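Local structure of polyprenyl synthetase (Nonlabens dokdonensis, 6KD7) at residues Asn244-Phe255 and Lys270-Ser281. The protein probably acts as a magnesium-dependent prenyltransferase that makes geranylgeranyl pyrophosphate. Residues are numbered along the deposited sequence; the frame is centred on the assembly and turned at random.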
loop_
_atom_site.group_PDB
_atom_site.type_symbol
_atom_site.label_atom_id
_atom_site.label_comp_id
_atom_site.label_asym_id
_atom_site.label_seq_id
_atom_site.Cartn_x
_atom_site.Cartn_y
_atom_site.Cartn_z
ATOM N N ASN A 244 -40.778 -10.020 -6.851
ATOM C CA ASN A 244 -41.664 -10.441 -5.739
ATOM C C ASN A 244 -41.538 -9.426 -4.599
ATOM O O ASN A 244 -40.532 -9.456 -3.893
ATOM C CB ASN A 244 -41.289 -11.845 -5.271
ATOM C CG ASN A 244 -42.301 -12.438 -4.319
ATOM O OD1 ASN A 244 -42.451 -13.650 -4.248
ATOM N ND2 ASN A 244 -42.991 -11.587 -3.589
ATOM N N ASN A 245 -42.559 -8.587 -4.430
ATOM C CA ASN A 245 -42.598 -7.511 -3.399
ATOM C C ASN A 245 -42.427 -8.086 -1.991
ATOM O O ASN A 245 -42.074 -7.312 -1.123
ATOM C CB ASN A 245 -43.885 -6.700 -3.419
ATOM C CG ASN A 245 -44.254 -6.266 -4.816
ATOM O OD1 ASN A 245 -43.459 -5.631 -5.503
ATOM N ND2 ASN A 245 -45.455 -6.624 -5.241
ATOM N N ASP A 246 -42.659 -9.378 -1.756
ATOM C CA ASP A 246 -42.398 -10.014 -0.430
ATOM C C ASP A 246 -40.898 -10.139 -0.115
ATOM O O ASP A 246 -40.560 -10.017 1.052
ATOM C CB ASP A 246 -43.007 -11.417 -0.328
ATOM C CG ASP A 246 -44.528 -11.434 -0.388
ATOM O OD1 ASP A 246 -45.137 -10.364 -0.176
ATOM O OD2 ASP A 246 -45.088 -12.513 -0.670
ATOM N N CYS A 247 -40.043 -10.447 -1.094
ATOM C CA CYS A 247 -38.607 -10.779 -0.876
ATOM C C CYS A 247 -37.730 -9.547 -1.200
ATOM O O CYS A 247 -36.621 -9.466 -0.692
ATOM C CB CYS A 247 -38.246 -12.026 -1.687
ATOM S SG CYS A 247 -39.292 -13.473 -1.335
ATOM N N ALA A 248 -38.226 -8.590 -1.978
ATOM C CA ALA A 248 -37.427 -7.600 -2.738
ATOM C C ALA A 248 -36.560 -6.766 -1.793
ATOM O O ALA A 248 -35.364 -6.625 -2.054
ATOM C CB ALA A 248 -38.326 -6.700 -3.553
ATOM N N THR A 249 -37.145 -6.212 -0.737
ATOM C CA THR A 249 -36.430 -5.295 0.183
ATOM C C THR A 249 -35.264 -6.033 0.839
ATOM O O THR A 249 -34.156 -5.495 0.805
ATOM C CB THR A 249 -37.342 -4.671 1.236
ATOM O OG1 THR A 249 -38.038 -3.632 0.559
ATOM C CG2 THR A 249 -36.583 -4.031 2.375
ATOM N N GLU A 250 -35.454 -7.239 1.401
ATOM C CA GLU A 250 -34.329 -7.933 2.101
ATOM C C GLU A 250 -33.362 -8.570 1.080
ATOM O O GLU A 250 -32.206 -8.850 1.487
ATOM C CB GLU A 250 -34.763 -8.945 3.181
ATOM C CG GLU A 250 -33.632 -9.272 4.181
ATOM C CD GLU A 250 -33.911 -10.385 5.178
ATOM O OE1 GLU A 250 -33.047 -11.310 5.344
ATOM O OE2 GLU A 250 -35.013 -10.341 5.761
ATOM N N LEU A 251 -33.766 -8.794 -0.181
ATOM C CA LEU A 251 -32.776 -9.161 -1.235
ATOM C C LEU A 251 -31.904 -7.949 -1.560
ATOM O O LEU A 251 -30.702 -8.099 -1.577
ATOM C CB LEU A 251 -33.447 -9.689 -2.502
ATOM C CG LEU A 251 -33.583 -11.201 -2.555
ATOM C CD1 LEU A 251 -34.415 -11.598 -3.754
ATOM C CD2 LEU A 251 -32.228 -11.875 -2.582
ATOM N N LYS A 252 -32.506 -6.792 -1.762
ATOM C CA LYS A 252 -31.729 -5.566 -2.055
ATOM C C LYS A 252 -30.782 -5.260 -0.891
ATOM O O LYS A 252 -29.670 -4.785 -1.171
ATOM C CB LYS A 252 -32.658 -4.416 -2.394
ATOM C CG LYS A 252 -33.452 -4.650 -3.666
ATOM C CD LYS A 252 -34.322 -3.496 -4.053
ATOM C CE LYS A 252 -35.368 -3.902 -5.061
ATOM N NZ LYS A 252 -36.010 -2.698 -5.633
ATOM N N GLU A 253 -31.141 -5.625 0.337
ATOM C CA GLU A 253 -30.297 -5.294 1.512
ATOM C C GLU A 253 -29.140 -6.272 1.528
ATOM O O GLU A 253 -27.995 -5.821 1.733
ATOM C CB GLU A 253 -31.125 -5.231 2.800
ATOM C CG GLU A 253 -31.797 -3.864 2.990
ATOM C CD GLU A 253 -32.946 -3.855 3.991
ATOM O OE1 GLU A 253 -33.607 -2.789 4.140
ATOM O OE2 GLU A 253 -33.186 -4.920 4.621
ATOM N N TRP A 254 -29.375 -7.547 1.225
ATOM C CA TRP A 254 -28.234 -8.491 1.118
ATOM C C TRP A 254 -27.288 -8.011 0.018
ATOM O O TRP A 254 -26.086 -8.116 0.188
ATOM C CB TRP A 254 -28.746 -9.903 0.841
ATOM C CG TRP A 254 -29.184 -10.614 2.081
ATOM C CD1 TRP A 254 -30.461 -10.909 2.445
ATOM C CD2 TRP A 254 -28.340 -11.084 3.154
ATOM N NE1 TRP A 254 -30.468 -11.570 3.645
ATOM C CE2 TRP A 254 -29.186 -11.679 4.111
ATOM C CE3 TRP A 254 -26.962 -11.042 3.411
ATOM C CZ2 TRP A 254 -28.699 -12.259 5.281
ATOM C CZ3 TRP A 254 -26.476 -11.614 4.570
ATOM C CH2 TRP A 254 -27.338 -12.212 5.494
ATOM N N PHE A 255 -27.831 -7.482 -1.079
ATOM C CA PHE A 255 -27.039 -7.121 -2.289
ATOM C C PHE A 255 -26.349 -5.777 -2.066
ATOM O O PHE A 255 -25.611 -5.354 -2.956
ATOM C CB PHE A 255 -27.902 -7.167 -3.555
ATOM C CG PHE A 255 -27.788 -8.484 -4.292
ATOM C CD1 PHE A 255 -28.143 -9.678 -3.669
ATOM C CD2 PHE A 255 -27.251 -8.550 -5.574
ATOM C CE1 PHE A 255 -27.978 -10.900 -4.315
ATOM C CE2 PHE A 255 -27.073 -9.772 -6.216
ATOM C CZ PHE A 255 -27.430 -10.946 -5.588
ATOM N N LYS A 270 -24.825 -15.366 3.764
ATOM C CA LYS A 270 -25.467 -14.552 2.708
ATOM C C LYS A 270 -25.836 -15.470 1.538
ATOM O O LYS A 270 -26.957 -15.380 1.063
ATOM C CB LYS A 270 -24.494 -13.475 2.224
ATOM C CG LYS A 270 -25.027 -12.598 1.104
ATOM C CD LYS A 270 -24.055 -11.565 0.609
ATOM C CE LYS A 270 -24.653 -10.671 -0.451
ATOM N NZ LYS A 270 -23.710 -9.622 -0.878
ATOM N N LYS A 271 -24.928 -16.360 1.147
ATOM C CA LYS A 271 -25.197 -17.276 0.011
ATOM C C LYS A 271 -26.370 -18.203 0.337
ATOM O O LYS A 271 -27.279 -18.276 -0.484
ATOM C CB LYS A 271 -23.945 -18.090 -0.308
ATOM C CG LYS A 271 -22.761 -17.278 -0.802
ATOM C CD LYS A 271 -21.567 -18.121 -1.145
ATOM C CE LYS A 271 -20.421 -17.320 -1.711
ATOM N NZ LYS A 271 -19.287 -18.188 -2.079
ATOM N N GLU A 272 -26.388 -18.796 1.531
ATOM C CA GLU A 272 -27.499 -19.717 1.915
ATOM C C GLU A 272 -28.794 -18.929 1.969
ATOM O O GLU A 272 -29.798 -19.377 1.383
ATOM C CB GLU A 272 -27.189 -20.509 3.189
ATOM C CG GLU A 272 -26.101 -21.565 2.981
ATOM C CD GLU A 272 -26.137 -22.328 1.638
ATOM O OE1 GLU A 272 -27.262 -22.740 1.180
ATOM O OE2 GLU A 272 -25.045 -22.480 1.012
ATOM N N THR A 273 -28.776 -17.730 2.538
ATOM C CA THR A 273 -30.022 -16.958 2.732
ATOM C C THR A 273 -30.538 -16.466 1.389
ATOM O O THR A 273 -31.786 -16.556 1.141
ATOM C CB THR A 273 -29.808 -15.770 3.677
ATOM O OG1 THR A 273 -29.125 -16.240 4.839
ATOM C CG2 THR A 273 -31.121 -15.122 4.028
ATOM N N VAL A 274 -29.641 -15.925 0.553
ATOM C CA VAL A 274 -30.077 -15.418 -0.782
ATOM C C VAL A 274 -30.571 -16.606 -1.623
ATOM O O VAL A 274 -31.628 -16.477 -2.252
ATOM C CB VAL A 274 -28.964 -14.628 -1.476
ATOM C CG1 VAL A 274 -29.328 -14.319 -2.923
ATOM C CG2 VAL A 274 -28.673 -13.357 -0.703
ATOM N N LYS A 275 -29.862 -17.737 -1.616
ATOM C CA LYS A 275 -30.337 -18.965 -2.332
ATOM C C LYS A 275 -31.774 -19.261 -1.894
ATOM O O LYS A 275 -32.669 -19.385 -2.787
ATOM C CB LYS A 275 -29.369 -20.128 -2.141
ATOM C CG LYS A 275 -28.129 -20.002 -3.017
ATOM C CD LYS A 275 -26.999 -20.923 -2.652
ATOM C CE LYS A 275 -27.413 -22.372 -2.758
ATOM N NZ LYS A 275 -26.222 -23.218 -2.970
ATOM N N VAL A 276 -32.057 -19.198 -0.591
ATOM C CA VAL A 276 -33.435 -19.507 -0.113
ATOM C C VAL A 276 -34.399 -18.462 -0.663
ATOM O O VAL A 276 -35.503 -18.868 -1.094
ATOM C CB VAL A 276 -33.502 -19.627 1.421
ATOM C CG1 VAL A 276 -34.946 -19.739 1.888
ATOM C CG2 VAL A 276 -32.647 -20.798 1.915
ATOM N N PHE A 277 -34.036 -17.184 -0.674
ATOM C CA PHE A 277 -34.922 -16.134 -1.253
ATOM C C PHE A 277 -35.155 -16.387 -2.749
ATOM O O PHE A 277 -36.249 -16.144 -3.266
ATOM C CB PHE A 277 -34.351 -14.727 -1.060
ATOM C CG PHE A 277 -34.584 -14.168 0.318
ATOM C CD1 PHE A 277 -35.871 -14.080 0.832
ATOM C CD2 PHE A 277 -33.523 -13.759 1.112
ATOM C CE1 PHE A 277 -36.080 -13.589 2.111
ATOM C CE2 PHE A 277 -33.739 -13.261 2.389
ATOM C CZ PHE A 277 -35.014 -13.172 2.879
ATOM N N PHE A 278 -34.129 -16.848 -3.448
ATOM C CA PHE A 278 -34.235 -17.148 -4.898
ATOM C C PHE A 278 -35.347 -18.200 -5.093
ATOM O O PHE A 278 -36.208 -17.912 -5.927
ATOM C CB PHE A 278 -32.884 -17.571 -5.480
ATOM C CG PHE A 278 -31.885 -16.460 -5.701
ATOM C CD1 PHE A 278 -32.265 -15.133 -5.721
ATOM C CD2 PHE A 278 -30.563 -16.770 -5.982
ATOM C CE1 PHE A 278 -31.335 -14.135 -5.963
ATOM C CE2 PHE A 278 -29.637 -15.780 -6.249
ATOM C CZ PHE A 278 -30.028 -14.461 -6.235
ATOM N N GLU A 279 -35.342 -19.307 -4.325
ATOM C CA GLU A 279 -36.385 -20.380 -4.386
ATOM C C GLU A 279 -37.722 -19.745 -4.009
ATOM O O GLU A 279 -38.601 -19.608 -4.905
ATOM C CB GLU A 279 -36.075 -21.591 -3.502
ATOM C CG GLU A 279 -34.596 -21.807 -3.324
ATOM C CD GLU A 279 -34.126 -23.130 -2.757
ATOM O OE1 GLU A 279 -34.334 -24.144 -3.433
ATOM O OE2 GLU A 279 -33.484 -23.124 -1.671
ATOM N N GLN A 280 -37.845 -19.270 -2.770
ATOM C CA GLN A 280 -39.154 -18.854 -2.217
ATOM C C GLN A 280 -39.738 -17.729 -3.064
ATOM O O GLN A 280 -40.934 -17.690 -3.178
ATOM C CB GLN A 280 -39.046 -18.453 -0.745
ATOM C CG GLN A 280 -38.683 -19.614 0.174
ATOM C CD GLN A 280 -38.591 -19.169 1.617
ATOM O OE1 GLN A 280 -38.583 -17.975 1.921
ATOM N NE2 GLN A 280 -38.514 -20.134 2.521
ATOM N N SER A 281 -38.956 -16.849 -3.673
ATOM C CA SER A 281 -39.522 -15.709 -4.436
ATOM C C SER A 281 -40.183 -16.177 -5.734
ATOM O O SER A 281 -40.951 -15.390 -6.291
ATOM C CB SER A 281 -38.463 -14.689 -4.757
ATOM O OG SER A 281 -37.440 -15.267 -5.545
#
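A near-antiparallel helix pair at the periphery of the largely helical prenyl synthase fold is joined here by Trp-254 of the short helix 248-254, set as a knob into a hole of Lys-270, Thr-273, Val-274 and Phe-277. The segment axes approach to 10.7 Å at 150°. The six-membered half of the indole lies against the base of Lys-270, with CE3 3.4 Å from its CG, while the CB of Thr-273 sits over one indole face, toward the rim. With CG of Lys-270 anti to the backbone N (chi1 178°) and the rest extended, the chain runs past the ring in the opposite direction; its NZ gives a weak hydrogen bond to Trp-254 O (3.0 Å) and a firmer one to Asn-232. In one of two modelled conformers of Glu-250, so with some doubt, OE1 accepts a bond from Trp-254 NE1 through its anti lone pair (3.1 Å, bent to 143°); in the same copy it lies at the edge of the Phe-277 ring, in plane, 3.6 Å from CE2, the carboxylate nearly perpendicular to the ring. Deeper in, Leu-251 CD2 packs on Val-274 CG1 (3.8 Å), a methyl that also touches the edge of Phe-255 and overlies the rim of one Phe-278 face. Cys-247 SG rests on Ser-281 CB at 3.7 Å. Helices 227-230 and 236-241 line the inner side through Ile-229, Tyr-238 and Ser-241, and Phe-221 of the second subunit meets Trp-254 edge-to-face.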